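Beta-glucoside kinase (Listeria monocytogenes, PDB 4HTL) catalyses the ATP-dependent phosphorylation of cellobiose to cellobiose-6'-phosphate and may also regulate transcription of the cellobiose-PTS operon. Local coordinates at residues S38-L44 / A80-F84; E104-N108 / E144-G148; L129-T133 / I243-I247; I233-D237 / L266-I270. All coordinates share one frame; numbering follows the deposited sequence. Where two conformers were deposited one is given.

Contact 1. Residues S38-L44 / A80-F84; sequences SDGDQIL and AIRRF
The Phe84 ring turns its edge to the first turn of helix 40-52: Leu44 CG lies near the ring plane, 3.9 Å from Phe84 CE1, and Ile43 CG2 comes in near the same plane beside Phe84 CZ. One face of the ring is covered from within its own segment by Ile81 CG2, offset toward the rim. The Arg83 guanidinium carries Leu44 CD1 over one face and the Asp41 carboxylate at its edge. That salt bridge runs through NE alone, with Arg83 NE donating to Asp41 OD1 over 3.0 Å along a bent line (N-H...O 146°); the oxygen is met on its syn side, and the two planes stand 56° apart. Arg83 gets there because its CG lies anti to the backbone N and the bend at chi2 (70°) swings CD alongside the Asp41 carboxylate, which brings NE to OD1. The guanidinium also makes a cation-pi contact with Phe87. Segment 80-84 is part of the connection between strands 74-77 and 87-88, and it packs here against the start of a helix in the N-terminal lobe of this actin-like ATPase fold. Ile81, Ile43 and Phe84 all touch Ile11, which is assigned to the ATP site by similarity. Asp39 caps the helix, its OD1 accepting from Gln42 N from above the carboxylate plane. Because Gly40 has no side chain, Ile81 CG2 can settle 3.4 Å from Gly40 CA. Ile43 and Ile81 meet tip to tip, CD1 to CD1 at 3.5 Å. A water donates to Ser38 O and accepts from Gly40 N and Arg83 N, bridging the two backbones.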
loop_
_atom_site.group_PDB
_atom_site.type_symbol
_atom_site.label_atom_id
_atom_site.label_comp_id
_atom_site.label_asym_id
_atom_site.label_seq_id
_atom_site.Cartn_x
_atom_site.Cartn_y
_atom_site.Cartn_z
ATOM N N SER A 38 25.450 -8.943 -13.086
ATOM C CA SER A 38 25.241 -8.880 -11.630
ATOM C C SER A 38 25.798 -10.102 -10.891
ATOM O O SER A 38 25.089 -10.957 -10.350
ATOM C CB SER A 38 23.797 -8.548 -11.282
ATOM O OG SER A 38 23.490 -7.227 -11.736
ATOM N N ASP A 39 27.122 -10.104 -10.907
ATOM C CA ASP A 39 27.982 -11.092 -10.344
ATOM C C ASP A 39 28.372 -10.647 -8.941
ATOM O O ASP A 39 29.139 -9.683 -8.772
ATOM C CB ASP A 39 29.202 -11.170 -11.292
ATOM C CG ASP A 39 30.347 -12.029 -10.775
ATOM O OD1 ASP A 39 30.377 -12.425 -9.601
ATOM O OD2 ASP A 39 31.259 -12.290 -11.587
ATOM N N GLY A 40 27.813 -11.328 -7.938
ATOM C CA GLY A 40 28.049 -10.978 -6.531
ATOM C C GLY A 40 29.501 -11.072 -6.141
ATOM O O GLY A 40 30.001 -10.274 -5.358
ATOM N N ASP A 41 30.175 -12.108 -6.631
ATOM C CA ASP A 41 31.615 -12.221 -6.370
ATOM C C ASP A 41 32.433 -11.038 -6.882
ATOM O O ASP A 41 33.338 -10.590 -6.171
ATOM C CB ASP A 41 32.147 -13.564 -6.851
ATOM C CG ASP A 41 31.561 -14.705 -6.061
ATOM O OD1 ASP A 41 31.607 -14.661 -4.806
ATOM O OD2 ASP A 41 31.024 -15.626 -6.695
ATOM N N GLN A 42 32.129 -10.518 -8.077
ATOM C CA GLN A 42 32.804 -9.324 -8.560
ATOM C C GLN A 42 32.510 -8.157 -7.619
ATOM O O GLN A 42 33.391 -7.391 -7.287
ATOM C CB GLN A 42 32.346 -8.992 -9.977
ATOM C CG GLN A 42 33.181 -7.923 -10.660
ATOM C CD GLN A 42 34.643 -8.322 -10.798
ATOM O OE1 GLN A 42 34.964 -9.496 -10.972
ATOM N NE2 GLN A 42 35.530 -7.343 -10.707
ATOM N N ILE A 43 31.255 -8.045 -7.163
ATOM C CA ILE A 43 30.920 -6.963 -6.252
ATOM C C ILE A 43 31.729 -7.063 -4.961
ATOM O O ILE A 43 32.248 -6.040 -4.467
ATOM C CB ILE A 43 29.393 -6.891 -5.925
ATOM C CG1 ILE A 43 28.596 -6.477 -7.177
ATOM C CG2 ILE A 43 29.123 -5.982 -4.728
ATOM C CD1 ILE A 43 27.132 -6.822 -7.120
ATOM N N LEU A 44 31.864 -8.278 -4.418
ATOM C CA LEU A 44 32.615 -8.446 -3.189
ATOM C C LEU A 44 34.082 -8.092 -3.409
ATOM O O LEU A 44 34.751 -7.512 -2.518
ATOM C CB LEU A 44 32.461 -9.853 -2.655
ATOM C CG LEU A 44 31.039 -10.241 -2.218
ATOM C CD1 LEU A 44 31.008 -11.728 -1.939
ATOM C CD2 LEU A 44 30.631 -9.434 -0.995
ATOM N N ALA A 80 18.909 -9.150 -8.466
ATOM C CA ALA A 80 19.597 -9.708 -9.645
ATOM C C ALA A 80 20.813 -10.553 -9.272
ATOM O O ALA A 80 21.320 -11.276 -10.106
ATOM C CB ALA A 80 20.027 -8.594 -10.592
ATOM N N ILE A 81 21.269 -10.455 -8.018
ATOM C CA ILE A 81 22.539 -11.028 -7.585
ATOM C C ILE A 81 22.283 -12.349 -6.869
ATOM O O ILE A 81 22.103 -12.380 -5.645
ATOM C CB ILE A 81 23.291 -10.036 -6.653
ATOM C CG1 ILE A 81 23.314 -8.630 -7.270
ATOM C CG2 ILE A 81 24.720 -10.493 -6.360
ATOM C CD1 ILE A 81 23.778 -7.602 -6.293
ATOM N N ARG A 82 22.257 -13.443 -7.636
ATOM C CA ARG A 82 21.987 -14.777 -7.062
ATOM C C ARG A 82 22.997 -15.130 -5.955
ATOM O O ARG A 82 22.656 -15.822 -4.993
ATOM C CB ARG A 82 22.003 -15.884 -8.139
ATOM C CG ARG A 82 20.899 -15.829 -9.187
ATOM C CD ARG A 82 19.563 -16.367 -8.668
ATOM N NE ARG A 82 19.063 -15.537 -7.580
ATOM C CZ ARG A 82 18.503 -14.331 -7.732
ATOM N NH1 ARG A 82 18.320 -13.811 -8.950
ATOM N NH2 ARG A 82 18.124 -13.634 -6.655
ATOM N N ARG A 83 24.234 -14.651 -6.084
ATOM C CA ARG A 83 25.266 -14.911 -5.075
ATOM C C ARG A 83 24.888 -14.411 -3.670
ATOM O O ARG A 83 25.384 -14.931 -2.660
ATOM C CB ARG A 83 26.635 -14.325 -5.523
ATOM C CG ARG A 83 27.760 -14.319 -4.475
ATOM C CD ARG A 83 28.308 -15.702 -4.119
ATOM N NE ARG A 83 29.342 -15.597 -3.083
ATOM C CZ ARG A 83 29.131 -15.593 -1.763
ATOM N NH1 ARG A 83 27.904 -15.694 -1.256
ATOM N NH2 ARG A 83 30.161 -15.486 -0.929
ATOM N N PHE A 84 24.019 -13.407 -3.606
ATOM C CA PHE A 84 23.632 -12.823 -2.343
ATOM C C PHE A 84 22.325 -13.432 -1.781
ATOM O O PHE A 84 21.883 -13.026 -0.710
ATOM C CB PHE A 84 23.496 -11.293 -2.479
ATOM C CG PHE A 84 24.794 -10.544 -2.704
ATOM C CD1 PHE A 84 26.038 -11.172 -2.665
ATOM C CD2 PHE A 84 24.769 -9.180 -2.963
ATOM C CE1 PHE A 84 27.215 -10.467 -2.878
ATOM C CE2 PHE A 84 25.946 -8.468 -3.156
ATOM C CZ PHE A 84 27.172 -9.116 -3.116
HETATM O O HOH W 1 25.640 -13.315 -8.461
#

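Contact 2. Residues E104-N108 / E144-G148; sequences ENDAN and ELVRG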
loop_
_atom_site.group_PDB
_atom_site.type_symbol
_atom_site.label_atom_id
_atom_site.label_comp_id
_atom_site.label_asym_id
_atom_site.label_seq_id
_atom_site.Cartn_x
_atom_site.Cartn_y
_atom_site.Cartn_z
ATOM N N GLU A 104 20.879 -1.985 3.960
ATOM C CA GLU A 104 19.463 -1.695 3.732
ATOM C C GLU A 104 19.227 -1.896 2.230
ATOM O O GLU A 104 20.165 -1.872 1.434
ATOM C CB GLU A 104 19.118 -0.265 4.191
ATOM C CG GLU A 104 17.668 0.235 3.959
ATOM C CD GLU A 104 16.588 -0.623 4.549
ATOM O OE1 GLU A 104 16.182 -0.356 5.678
ATOM O OE2 GLU A 104 16.124 -1.565 3.857
ATOM N N ASN A 105 17.988 -2.129 1.838
ATOM C CA ASN A 105 17.588 -2.288 0.447
ATOM C C ASN A 105 17.778 -1.007 -0.367
ATOM O O ASN A 105 17.648 0.093 0.184
ATOM C CB ASN A 105 16.131 -2.764 0.449
ATOM C CG ASN A 105 15.409 -2.499 -0.848
ATOM O OD1 ASN A 105 14.816 -1.432 -1.025
ATOM N ND2 ASN A 105 15.391 -3.506 -1.737
ATOM N N ASP A 106 18.034 -1.145 -1.669
ATOM C CA ASP A 106 18.380 -0.011 -2.524
ATOM C C ASP A 106 17.288 1.055 -2.662
ATOM O O ASP A 106 17.577 2.254 -2.606
ATOM C CB ASP A 106 18.927 -0.461 -3.877
ATOM C CG ASP A 106 17.959 -1.267 -4.690
ATOM O OD1 ASP A 106 16.973 -1.787 -4.168
ATOM O OD2 ASP A 106 18.204 -1.375 -5.897
ATOM N N ALA A 107 16.046 0.613 -2.852
ATOM C CA ALA A 107 14.893 1.550 -2.955
ATOM C C ALA A 107 14.661 2.285 -1.631
ATOM O O ALA A 107 14.437 3.505 -1.598
ATOM C CB ALA A 107 13.640 0.858 -3.452
ATOM N N ASN A 108 14.763 1.536 -0.538
ATOM C CA ASN A 108 14.670 2.106 0.783
ATOM C C ASN A 108 15.746 3.105 1.041
ATOM O O ASN A 108 15.442 4.165 1.563
ATOM C CB ASN A 108 14.679 1.049 1.877
ATOM C CG ASN A 108 13.412 0.156 1.869
ATOM O OD1 ASN A 108 12.422 0.464 1.198
ATOM N ND2 ASN A 108 13.473 -0.970 2.606
ATOM N N GLU A 144 8.061 6.640 9.422
ATOM C CA GLU A 144 8.953 5.471 9.432
ATOM C C GLU A 144 8.953 4.760 8.080
ATOM O O GLU A 144 7.913 4.688 7.452
ATOM C CB GLU A 144 8.399 4.430 10.403
ATOM C CG GLU A 144 8.808 4.551 11.838
ATOM C CD GLU A 144 8.360 3.323 12.573
ATOM O OE1 GLU A 144 9.060 2.281 12.460
ATOM O OE2 GLU A 144 7.280 3.394 13.191
ATOM N N LEU A 145 10.097 4.176 7.677
ATOM C CA LEU A 145 10.128 3.311 6.545
ATOM C C LEU A 145 9.244 2.063 6.816
ATOM O O LEU A 145 9.281 1.485 7.908
ATOM C CB LEU A 145 11.594 2.932 6.307
ATOM C CG LEU A 145 12.062 2.120 5.143
ATOM C CD1 LEU A 145 11.804 2.815 3.807
ATOM C CD2 LEU A 145 13.548 1.814 5.365
ATOM N N VAL A 146 8.487 1.668 5.796
ATOM C CA VAL A 146 7.722 0.443 5.874
ATOM C C VAL A 146 8.495 -0.604 5.085
ATOM O O VAL A 146 8.541 -0.582 3.877
ATOM C CB VAL A 146 6.293 0.606 5.328
ATOM C CG1 VAL A 146 5.595 -0.762 5.268
ATOM C CG2 VAL A 146 5.498 1.659 6.119
ATOM N N ARG A 147 9.082 -1.551 5.792
ATOM C CA ARG A 147 9.902 -2.603 5.152
ATOM C C ARG A 147 9.121 -3.882 4.900
ATOM O O ARG A 147 9.517 -4.671 4.082
ATOM C CB ARG A 147 11.116 -2.921 5.996
ATOM C CG ARG A 147 12.034 -1.742 6.221
ATOM C CD ARG A 147 13.251 -2.152 7.004
ATOM N NE ARG A 147 14.065 -1.037 7.428
ATOM C CZ ARG A 147 13.768 -0.254 8.461
ATOM N NH1 ARG A 147 12.659 -0.463 9.170
ATOM N NH2 ARG A 147 14.571 0.717 8.792
ATOM N N GLY A 148 8.042 -4.075 5.680
ATOM C CA GLY A 148 7.202 -5.235 5.645
ATOM C C GLY A 148 7.623 -6.354 6.607
ATOM O O GLY A 148 8.691 -6.318 7.215
HETATM O O HOH W 2 16.579 1.687 7.376
HETATM O O HOH W 3 9.587 0.653 1.561
HETATM O O HOH W 4 11.386 -3.135 2.120
#
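Asn108 and Leu145 mark the closest backbone approach, with CA atoms 7.4 Å apart, and no main-chain hydrogen bond crosses. Residues 104-108 pass from the end of strand 101-105 into helix 106-117, where Asn105 is the N-cap and its OD1 accepts from Asn108 N; residues 144-148 run off the short strand 144-145. Across the gap, Arg147 NE donates almost straight to the syn lone pair of Glu104 OE1 (2.8 Å, 167°), and the carboxylate and guanidinium planes lie 17° apart. Within this chain both strands are outermost in their sheets; Glu104 lies near the end of one and Arg147 follows the other, so the salt bridge joins the lobes of the actin-like fold. Leu145 O accepts a hydrogen bond from Asn142 ND2 of the second subunit. The other carboxylate oxygen, Glu104 OE2, is gripped twice: Asn105 N meets it on the anti side, and Asn108 ND2 comes from above the plane. These bonds hold the carboxylate in place for Arg147. One Leu145 conformer puts CD2 3.4 Å from Glu104 OE1 and both methyls against the Asn108 amide. One water links Glu104 OE1 to Arg147 NH2; another donates to Asn108 OD1 and Val146 O.

Contact 3. Residues L129-T133 / I243-I247; sequences LTIGT and IGGGI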
loop_
_atom_site.group_PDB
_atom_site.type_symbol
_atom_site.label_atom_id
_atom_site.label_comp_id
_atom_site.label_asym_id
_atom_site.label_seq_id
_atom_site.Cartn_x
_atom_site.Cartn_y
_atom_site.Cartn_z
ATOM N N LEU A 129 8.681 6.452 -6.094
ATOM C CA LEU A 129 8.394 5.580 -7.243
ATOM C C LEU A 129 9.538 5.816 -8.251
ATOM O O LEU A 129 9.801 6.942 -8.653
ATOM C CB LEU A 129 7.055 5.950 -7.824
ATOM C CG LEU A 129 6.681 5.334 -9.191
ATOM C CD1 LEU A 129 6.576 3.805 -9.117
ATOM C CD2 LEU A 129 5.415 5.991 -9.743
ATOM N N THR A 130 10.219 4.737 -8.630
ATOM C CA THR A 130 11.367 4.795 -9.567
ATOM C C THR A 130 10.986 4.052 -10.822
ATOM O O THR A 130 10.637 2.894 -10.740
ATOM C CB THR A 130 12.606 4.213 -8.900
ATOM O OG1 THR A 130 12.844 4.932 -7.646
ATOM C CG2 THR A 130 13.846 4.433 -9.790
ATOM N N ILE A 131 11.086 4.703 -11.981
ATOM C CA ILE A 131 10.681 4.133 -13.268
ATOM C C ILE A 131 11.873 4.212 -14.252
ATOM O O ILE A 131 12.300 5.281 -14.650
ATOM C CB ILE A 131 9.508 4.887 -13.874
ATOM C CG1 ILE A 131 8.336 4.972 -12.915
ATOM C CG2 ILE A 131 9.058 4.268 -15.211
ATOM C CD1 ILE A 131 7.251 5.961 -13.343
ATOM N N GLY A 132 12.430 3.064 -14.584
ATOM C CA GLY A 132 13.486 2.993 -15.628
ATOM C C GLY A 132 13.369 1.697 -16.419
ATOM O O GLY A 132 12.414 1.521 -17.155
ATOM N N THR A 133 14.345 0.811 -16.277
ATOM C CA THR A 133 14.261 -0.511 -16.844
ATOM C C THR A 133 13.222 -1.361 -16.120
ATOM O O THR A 133 12.542 -2.191 -16.752
ATOM C CB THR A 133 15.644 -1.197 -16.894
ATOM O OG1 THR A 133 16.140 -1.378 -15.567
ATOM C CG2 THR A 133 16.608 -0.346 -17.699
ATOM N N ILE A 243 9.022 10.953 -7.849
ATOM C CA ILE A 243 9.245 10.049 -8.959
ATOM C C ILE A 243 10.629 10.274 -9.538
ATOM O O ILE A 243 11.036 11.417 -9.757
ATOM C CB ILE A 243 8.188 10.199 -10.074
ATOM C CG1 ILE A 243 6.732 10.155 -9.507
ATOM C CG2 ILE A 243 8.431 9.070 -11.124
ATOM C CD1 ILE A 243 5.587 10.384 -10.519
ATOM N N GLY A 244 11.378 9.166 -9.674
ATOM C CA GLY A 244 12.731 9.197 -10.151
ATOM C C GLY A 244 13.011 8.071 -11.131
ATOM O O GLY A 244 12.101 7.386 -11.591
ATOM N N GLY A 245 14.289 7.909 -11.473
ATOM C CA GLY A 245 14.732 6.879 -12.391
ATOM C C GLY A 245 14.949 7.417 -13.801
ATOM O O GLY A 245 14.892 8.624 -14.051
ATOM N N GLY A 246 15.123 6.482 -14.738
ATOM C CA GLY A 246 15.323 6.791 -16.146
ATOM C C GLY A 246 14.306 7.741 -16.743
ATOM O O GLY A 246 14.641 8.529 -17.600
ATOM N N ILE A 247 13.057 7.677 -16.278
ATOM C CA ILE A 247 12.005 8.548 -16.792
ATOM C C ILE A 247 12.330 10.021 -16.717
ATOM O O ILE A 247 11.842 10.810 -17.538
ATOM C CB ILE A 247 10.642 8.216 -16.096
ATOM C CG1 ILE A 247 9.486 8.807 -16.855
ATOM C CG2 ILE A 247 10.659 8.563 -14.585
ATOM C CD1 ILE A 247 8.158 8.346 -16.279
#
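Ile131 packs against Ile243 and Ile247 from the last residue of strand 126-131, which pairs in parallel with strand 240-244 in the C-terminal sheet of this actin-like kinase. Ile131 CB sits 3.9 Å from Ile247 CG2. CG1 is anti to the carbonyl carbon (chi1 -54°), and from there the chain extends to its tip. Ile131 CD1 touches two methyls that lie roughly at right angles as seen from it, Ile247 CD1 at 3.9 Å and Ile243 CG2 at 4.0 Å. The same apolar layer is closed by helix 212-236, where Ile225 touches both Ile131 and Ile247, and by helix 253-261, where Phe253 touches Ile243 and Ile247. Leu129, on the same face of the sheet as Ile243, adds Leu229 of helix 212-236 to this core.

The backbone ladder is regular at first. Gly244 N donates to Leu129 O, and Ile131 N returns the bond to Gly244 O at 2.9 Å. Ile243 CA also comes within 3.2 Å of Leu129 O as a CA-H...O contact. After Gly244 the chain leaves the sheet through Gly245 and Gly246. Gly245 has a positive phi (99°), and its bare CA comes to 3.7 Å from Thr130 CG2. Such a glycine-rich turn after an inner strand is consistent with the adenosine motif of actin-like ATPases, although nucleotide contact here is not established. The turn leads into a 3-10 segment that stays bonded to the neighbouring strand: Ile247 N donates to Ile131 O over 3.0 Å, approaching nearly along the C=O axis.

Contact 4. Residues I233-D237 / L266-I270; sequences IYLFD and LRDTI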
loop_
_atom_site.group_PDB
_atom_site.type_symbol
_atom_site.label_atom_id
_atom_site.label_comp_id
_atom_site.label_asym_id
_atom_site.label_seq_id
_atom_site.Cartn_x
_atom_site.Cartn_y
_atom_site.Cartn_z
ATOM N N ILE A 233 -2.126 6.230 -4.266
ATOM C CA ILE A 233 -2.773 7.375 -3.628
ATOM C C ILE A 233 -3.888 6.893 -2.692
ATOM O O ILE A 233 -3.899 7.227 -1.522
ATOM C CB ILE A 233 -3.302 8.367 -4.680
ATOM C CG1 ILE A 233 -2.106 9.117 -5.290
ATOM C CG2 ILE A 233 -4.345 9.341 -4.095
ATOM C CD1 ILE A 233 -2.437 9.824 -6.578
ATOM N N TYR A 234 -4.723 5.997 -3.197
ATOM C CA TYR A 234 -5.873 5.508 -2.409
ATOM C C TYR A 234 -5.431 4.559 -1.279
ATOM O O TYR A 234 -6.002 4.544 -0.210
ATOM C CB TYR A 234 -6.955 4.909 -3.341
ATOM C CG TYR A 234 -7.740 6.049 -3.983
ATOM C CD1 TYR A 234 -7.420 6.547 -5.213
ATOM C CD2 TYR A 234 -8.822 6.593 -3.345
ATOM C CE1 TYR A 234 -8.120 7.602 -5.764
ATOM C CE2 TYR A 234 -9.511 7.652 -3.856
ATOM C CZ TYR A 234 -9.187 8.137 -5.099
ATOM O OH TYR A 234 -9.833 9.234 -5.624
ATOM N N LEU A 235 -4.391 3.764 -1.524
ATOM C CA LEU A 235 -3.950 2.840 -0.541
ATOM C C LEU A 235 -3.225 3.536 0.629
ATOM O O LEU A 235 -3.549 3.295 1.793
ATOM C CB LEU A 235 -3.080 1.738 -1.145
ATOM C CG LEU A 235 -3.759 0.745 -2.130
ATOM C CD1 LEU A 235 -2.754 -0.259 -2.694
ATOM C CD2 LEU A 235 -4.886 0.096 -1.442
ATOM N N PHE A 236 -2.208 4.344 0.314
ATOM C CA PHE A 236 -1.332 4.874 1.314
ATOM C C PHE A 236 -1.712 6.283 1.794
ATOM O O PHE A 236 -1.264 6.719 2.867
ATOM C CB PHE A 236 0.118 4.962 0.743
ATOM C CG PHE A 236 0.777 3.613 0.554
ATOM C CD1 PHE A 236 1.334 2.953 1.640
ATOM C CD2 PHE A 236 0.724 2.976 -0.658
ATOM C CE1 PHE A 236 1.908 1.687 1.500
ATOM C CE2 PHE A 236 1.324 1.716 -0.820
ATOM C CZ PHE A 236 1.873 1.049 0.268
ATOM N N ASP A 237 -2.426 7.025 0.975
ATOM C CA ASP A 237 -2.750 8.434 1.265
ATOM C C ASP A 237 -1.488 9.205 1.630
ATOM O O ASP A 237 -1.424 9.882 2.653
ATOM C CB ASP A 237 -3.847 8.526 2.343
ATOM C CG ASP A 237 -4.256 9.970 2.694
ATOM O OD1 ASP A 237 -4.288 10.836 1.785
ATOM O OD2 ASP A 237 -4.489 10.254 3.904
ATOM N N LEU A 266 -5.452 13.467 -8.916
ATOM C CA LEU A 266 -4.411 13.411 -7.903
ATOM C C LEU A 266 -4.913 13.433 -6.464
ATOM O O LEU A 266 -4.181 13.026 -5.567
ATOM C CB LEU A 266 -3.360 14.514 -8.121
ATOM C CG LEU A 266 -2.355 14.245 -9.257
ATOM C CD1 LEU A 266 -1.676 15.528 -9.691
ATOM C CD2 LEU A 266 -1.354 13.146 -8.842
ATOM N N ARG A 267 -6.106 13.989 -6.222
ATOM C CA ARG A 267 -6.741 13.928 -4.915
ATOM C C ARG A 267 -5.842 14.443 -3.824
ATOM O O ARG A 267 -5.569 13.757 -2.822
ATOM C CB ARG A 267 -7.268 12.540 -4.627
ATOM C CG ARG A 267 -8.316 12.591 -3.538
ATOM C CD ARG A 267 -8.399 11.352 -2.683
ATOM N NE ARG A 267 -7.141 10.976 -2.086
ATOM C CZ ARG A 267 -6.976 9.890 -1.341
ATOM N NH1 ARG A 267 -8.036 9.139 -1.037
ATOM N NH2 ARG A 267 -5.768 9.580 -0.890
ATOM N N ASP A 268 -5.338 15.651 -4.082
ATOM C CA ASP A 268 -4.452 16.414 -3.193
ATOM C C ASP A 268 -2.958 15.981 -3.154
ATOM O O ASP A 268 -2.128 16.621 -2.464
ATOM C CB ASP A 268 -5.029 16.508 -1.791
ATOM C CG ASP A 268 -6.479 16.984 -1.789
ATOM O OD1 ASP A 268 -6.733 18.133 -2.236
ATOM O OD2 ASP A 268 -7.358 16.169 -1.389
ATOM N N THR A 269 -2.634 14.868 -3.783
ATOM C CA THR A 269 -1.283 14.348 -3.751
ATOM C C THR A 269 -0.394 15.197 -4.604
ATOM O O THR A 269 -0.758 15.525 -5.736
ATOM C CB THR A 269 -1.258 12.912 -4.272
ATOM O OG1 THR A 269 -2.323 12.163 -3.683
ATOM C CG2 THR A 269 0.080 12.213 -3.991
ATOM N N ILE A 270 0.771 15.527 -4.062
ATOM C CA ILE A 270 1.799 16.246 -4.810
ATOM C C ILE A 270 2.737 15.230 -5.459
ATOM O O ILE A 270 3.206 14.331 -4.808
ATOM C CB ILE A 270 2.582 17.187 -3.897
ATOM C CG1 ILE A 270 1.660 18.339 -3.444
ATOM C CG2 ILE A 270 3.841 17.761 -4.595
ATOM C CD1 ILE A 270 2.214 19.095 -2.251
HETATM O O HOH W 5 -6.845 7.048 0.480
#
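Tyr234 and Arg267 join the C-terminal end of helix 212-236 to a type I' beta turn, Leu266 to Thr269, just before strand 270-273, at the dimer interface. The aromatic contact is cation-pi: Arg267 CZ stands over one face of the Tyr234 ring, 4.5 Å from its centroid and offset toward the rim, with the two planes 52° apart. A bend at chi3 (55°) of Arg267 turns the NE-CZ end inward toward the helix end and Asp237. The ring also stacks on Tyr158 of the second subunit.

Charge pairing is looser. Asp237 OD1 lies 3.3 Å from Arg267 NH2 but far off the guanidinium plane, a pairing of charge without a directed hydrogen bond. Firmer partners lie in the second subunit: Asp237 OD1 has a salt bridge to Arg152 and OD2 a hydrogen bond from Arg150 N. A water in the guanidinium plane accepts from Arg267 NH1 and donates to Tyr234 O.

Van der Waals contacts centre on Ile233: CD1 meets Leu266 CD2, while CG2 lies 3.5 Å from Arg267 NH2 and CG1 3.5 Å from Thr269 OG1. That hydroxyl donates to Leu266 O (2.8 Å), which also accepts from Thr269 N.

In the fold
From the N terminus, contact 1 opens and closes first, joining the start of helix 40-52 to the connection between strands 74-77 and 87-88, within the N-terminal lobe. Contact 2 then opens at strand 101-105. Before it closes at 144-148, contact 3 has opened at strand 126-131, so the two cross. Contact 3 closes only after the long helical excursion up to helix 212-236, whose end has by then opened contact 4; these two cross as well, and contact 4 closes last. Contact 2 bridges the lobes, contact 3 pairs strands 126-131 and 240-244, and contact 4 ties helix 212-236 to the turn before strand 270-273; contacts 2 and 4 both touch the second subunit.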